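Local coordinates for protein dihydrofolate reductase (Moritella profunda, PDB 3IA4) that probably catalyses the NADPH-dependent reduction of 7,8-dihydrofolate to tetrahydrofolate, a key step of folate metabolism, and here holds NADPH and methotrexate, at residues Glu139-Ala144 with Tyr153-Leu158. Numbering follows the deposited sequence.
Sequences EHESYA and YRFSLL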
ATOM      1  N   GLU A 139      -9.329  14.128  -0.334  1.00 16.03           N
ATOM      2  CA  GLU A 139      -9.125  14.159   1.139  1.00 15.68           C
ATOM      3  C   GLU A 139      -7.664  14.475   1.388  1.00 17.57           C
ATOM      4  O   GLU A 139      -6.794  14.133   0.570  1.00 15.47           O
ATOM      5  CB  GLU A 139      -9.423  12.813   1.821  1.00 18.33           C
ATOM      6  CG  GLU A 139     -10.868  12.406   1.720  1.00 28.75           C
ATOM      7  CD  GLU A 139     -11.288  11.493   2.857  1.00 41.75           C
ATOM      8  OE1 GLU A 139     -12.523  11.417   3.128  1.00 52.26           O
ATOM      9  OE2 GLU A 139     -10.385  10.868   3.475  1.00 42.26           O
ATOM     10  N   HIS A 140      -7.380  15.088   2.532  1.00 14.81           N
ATOM     11  CA  HIS A 140      -5.974  15.409   2.806  1.00 15.93           C
ATOM     12  C   HIS A 140      -5.837  15.609   4.314  1.00 18.91           C
ATOM     13  O   HIS A 140      -6.800  15.988   4.975  1.00 17.57           O
ATOM     14  CB  HIS A 140      -5.631  16.703   2.133  1.00 14.67           C
ATOM     15  CG  HIS A 140      -6.186  17.884   2.862  1.00 25.05           C
ATOM     16  ND1 HIS A 140      -7.486  18.301   2.701  1.00 25.48           N
ATOM     17  CD2 HIS A 140      -5.641  18.690   3.813  1.00 27.75           C
ATOM     18  CE1 HIS A 140      -7.714  19.341   3.483  1.00 25.06           C
ATOM     19  NE2 HIS A 140      -6.614  19.590   4.181  1.00 25.25           N
ATOM     20  N   GLU A 141      -4.629  15.401   4.832  1.00 14.20           N
ATOM     21  CA  GLU A 141      -4.304  15.655   6.253  1.00 17.49           C
ATOM     22  C   GLU A 141      -2.806  15.942   6.346  1.00 16.79           C
ATOM     23  O   GLU A 141      -2.037  15.313   5.651  1.00 16.48           O
ATOM     24  CB  GLU A 141      -4.668  14.419   7.107  1.00 22.13           C
ATOM     25  CG  GLU A 141      -6.120  13.933   6.935  1.00 27.72           C
ATOM     26  CD  GLU A 141      -6.435  12.525   7.528  1.00 40.16           C
ATOM     27  OE1 GLU A 141      -7.649  12.259   7.763  1.00 46.78           O
ATOM     28  OE2 GLU A 141      -5.506  11.687   7.744  1.00 37.11           O
ATOM     29  N   SER A 142      -2.386  16.902   7.173  1.00 16.31           N
ATOM     30  CA  SER A 142      -0.954  17.201   7.413  1.00 17.31           C
ATOM     31  C   SER A 142      -0.526  16.776   8.807  1.00 21.79           C
ATOM     32  O   SER A 142      -1.296  16.962   9.774  1.00 21.65           O
ATOM     33  CB  SER A 142      -0.736  18.717   7.343  1.00 22.90           C
ATOM     34  OG  SER A 142      -0.230  19.075   6.090  1.00 34.78           O
ATOM     35  N   TYR A 143       0.692  16.264   8.932  1.00 16.55           N
ATOM     36  CA  TYR A 143       1.211  15.781  10.218  1.00 19.91           C
ATOM     37  C   TYR A 143       2.632  16.278  10.485  1.00 22.06           C
ATOM     38  O   TYR A 143       3.624  15.693  10.008  1.00 22.64           O
ATOM     39  CB  TYR A 143       1.203  14.252  10.270  1.00 19.68           C
ATOM     40  CG  TYR A 143      -0.142  13.604  10.096  1.00 21.03           C
ATOM     41  CD1 TYR A 143      -0.610  13.239   8.840  1.00 21.12           C
ATOM     42  CD2 TYR A 143      -0.938  13.281  11.208  1.00 28.49           C
ATOM     43  CE1 TYR A 143      -1.841  12.634   8.686  1.00 18.80           C
ATOM     44  CE2 TYR A 143      -2.176  12.660  11.049  1.00 27.85           C
ATOM     45  CZ  TYR A 143      -2.620  12.342   9.788  1.00 26.31           C
ATOM     46  OH  TYR A 143      -3.845  11.721   9.583  1.00 34.76           O
ATOM     47  N   ALA A 144       2.773  17.347  11.269  1.00 20.55           N
ATOM     48  CA  ALA A 144       4.118  17.869  11.516  1.00 21.71           C
ATOM     49  C   ALA A 144       4.900  16.880  12.397  1.00 19.34           C
ATOM     50  O   ALA A 144       4.318  16.150  13.208  1.00 19.56           O
ATOM     51  CB  ALA A 144       4.051  19.264  12.184  1.00 22.64           C
ATOM     52  N   TYR A 153       5.072  14.605   7.497  1.00 12.14           N
ATOM     53  CA  TYR A 153       4.400  13.809   6.434  1.00 10.44           C
ATOM     54  C   TYR A 153       2.997  14.279   6.235  1.00 14.94           C
ATOM     55  O   TYR A 153       2.488  15.083   7.031  1.00 15.33           O
ATOM     56  CB  TYR A 153       4.511  12.296   6.681  1.00 11.47           C
ATOM     57  CG  TYR A 153       3.793  11.811   7.942  1.00 15.45           C
ATOM     58  CD1 TYR A 153       4.385  11.930   9.190  1.00 16.88           C
ATOM     59  CD2 TYR A 153       2.525  11.266   7.855  1.00 16.92           C
ATOM     60  CE1 TYR A 153       3.693  11.492  10.363  1.00 22.89           C
ATOM     61  CE2 TYR A 153       1.842  10.802   8.999  1.00 18.90           C
ATOM     62  CZ  TYR A 153       2.439  10.922  10.233  1.00 22.51           C
ATOM     63  OH  TYR A 153       1.745  10.471  11.358  1.00 28.70           O
ATOM     64  N   ARG A 154       2.379  13.860   5.136  1.00 11.31           N
ATOM     65  CA  ARG A 154       1.029  14.354   4.887  1.00 11.87           C
ATOM     66  C   ARG A 154       0.308  13.269   4.105  1.00 14.37           C
ATOM     67  O   ARG A 154       0.927  12.425   3.453  1.00 13.35           O
ATOM     68  CB  ARG A 154       1.013  15.698   4.125  1.00 12.33           C
ATOM     69  CG  ARG A 154       1.475  15.529   2.714  1.00 14.91           C
ATOM     70  CD  ARG A 154       1.665  16.899   2.017  1.00 19.96           C
ATOM     71  NE  ARG A 154       2.244  16.698   0.679  1.00 20.40           N
ATOM     72  CZ  ARG A 154       3.552  16.612   0.439  1.00 20.24           C
ATOM     73  NH1 ARG A 154       3.990  16.413  -0.812  1.00 19.71           N
ATOM     74  NH2 ARG A 154       4.443  16.692   1.449  1.00 21.46           N
ATOM     75  N   PHE A 155      -1.001  13.272   4.243  1.00 13.94           N
ATOM     76  CA  PHE A 155      -1.872  12.346   3.498  1.00 12.47           C
ATOM     77  C   PHE A 155      -2.615  13.023   2.357  1.00 14.17           C
ATOM     78  O   PHE A 155      -3.110  14.132   2.502  1.00 13.43           O
ATOM     79  CB  PHE A 155      -2.882  11.803   4.489  1.00 14.92           C
ATOM     80  CG  PHE A 155      -3.862  10.893   3.859  1.00 15.51           C
ATOM     81  CD1 PHE A 155      -3.414   9.679   3.321  1.00 17.12           C
ATOM     82  CD2 PHE A 155      -5.200  11.260   3.695  1.00 17.26           C
ATOM     83  CE1 PHE A 155      -4.293   8.825   2.665  1.00 16.01           C
ATOM     84  CE2 PHE A 155      -6.107  10.387   3.038  1.00 19.33           C
ATOM     85  CZ  PHE A 155      -5.643   9.187   2.520  1.00 17.10           C
ATOM     86  N   SER A 156      -2.712  12.348   1.204  1.00 11.42           N
ATOM     87  CA  SER A 156      -3.452  12.886   0.078  1.00 14.26           C
ATOM     88  C   SER A 156      -4.215  11.729  -0.548  1.00 14.41           C
ATOM     89  O   SER A 156      -3.589  10.750  -0.988  1.00 14.32           O
ATOM     90  CB  SER A 156      -2.429  13.475  -0.922  1.00 18.36           C
ATOM     91  OG  SER A 156      -3.000  13.866  -2.142  1.00 19.50           O
ATOM     92  N   LEU A 157      -5.543  11.837  -0.612  1.00 11.35           N
ATOM     93  CA  LEU A 157      -6.321  10.839  -1.278  1.00 13.14           C
ATOM     94  C   LEU A 157      -6.683  11.338  -2.669  1.00 12.62           C
ATOM     95  O   LEU A 157      -7.357  12.369  -2.832  1.00 12.45           O
ATOM     96  CB  LEU A 157      -7.509  10.446  -0.376  1.00 14.15           C
ATOM     97  CG  LEU A 157      -8.548   9.464  -0.895  1.00 19.64           C
ATOM     98  CD1 LEU A 157      -8.031   8.371  -1.685  1.00 20.69           C
ATOM     99  CD2 LEU A 157      -9.404   8.932   0.294  1.00 23.50           C
ATOM    100  N   LEU A 158      -6.132  10.658  -3.681  1.00 11.58           N
ATOM    101  CA  LEU A 158      -6.393  11.028  -5.071  1.00 10.27           C
ATOM    102  C   LEU A 158      -7.392  10.104  -5.745  1.00 11.78           C
ATOM    103  O   LEU A 158      -7.337   8.858  -5.599  1.00 13.68           O
ATOM    104  CB  LEU A 158      -5.109  10.987  -5.893  1.00 10.48           C
ATOM    105  CG  LEU A 158      -3.903  11.777  -5.410  1.00 11.54           C
ATOM    106  CD1 LEU A 158      -2.740  11.579  -6.347  1.00 12.22           C
ATOM    107  CD2 LEU A 158      -4.314  13.248  -5.386  1.00 12.86           C
TER
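The rings of Tyr-143 and Tyr-153 lie nearly parallel, planes 11° apart, but slid so far that they barely overlap; instead CB of Tyr-143 sits over one face of the Tyr-153 ring, 3.6 Å from its centroid, in a CH-pi contact. At the edge of the Tyr-143 ring stand CA of Arg-154 and CB of Phe-155. These residues belong to the antiparallel hairpin of strands 135-143 and 153-160 that ends the central sheet of the dihydrofolate reductase fold. Tyr-153 places its CG between its backbone N and carbonyl carbon (chi1 65°). The far end of its side chain comes nearer to strand 135-143, CE2 of Tyr-153 lying 3.5 Å from CD1 of Tyr-143. An alanine in place of Tyr-153 would probably leave CB and CD1 of Tyr-143 without the ring they rest on and open a gap there. Helix 26-36 meets Tyr-153 through Ala-27, and Tyr-143 and Phe-155 through Leu-31. Backbone bonds run both ways between Glu-141 and Phe-155 and between Tyr-143 and Tyr-153. Farther along, the side chains of Glu-139 and Leu-157 run side by side, CB to CB 3.8 Å. The hydroxyl of Tyr-143 takes a weak hydrogen bond from NH2 of Arg-34, and within its own strand OH of Tyr-143 donates to OE2 of Glu-141 at a very short 2.5 Å.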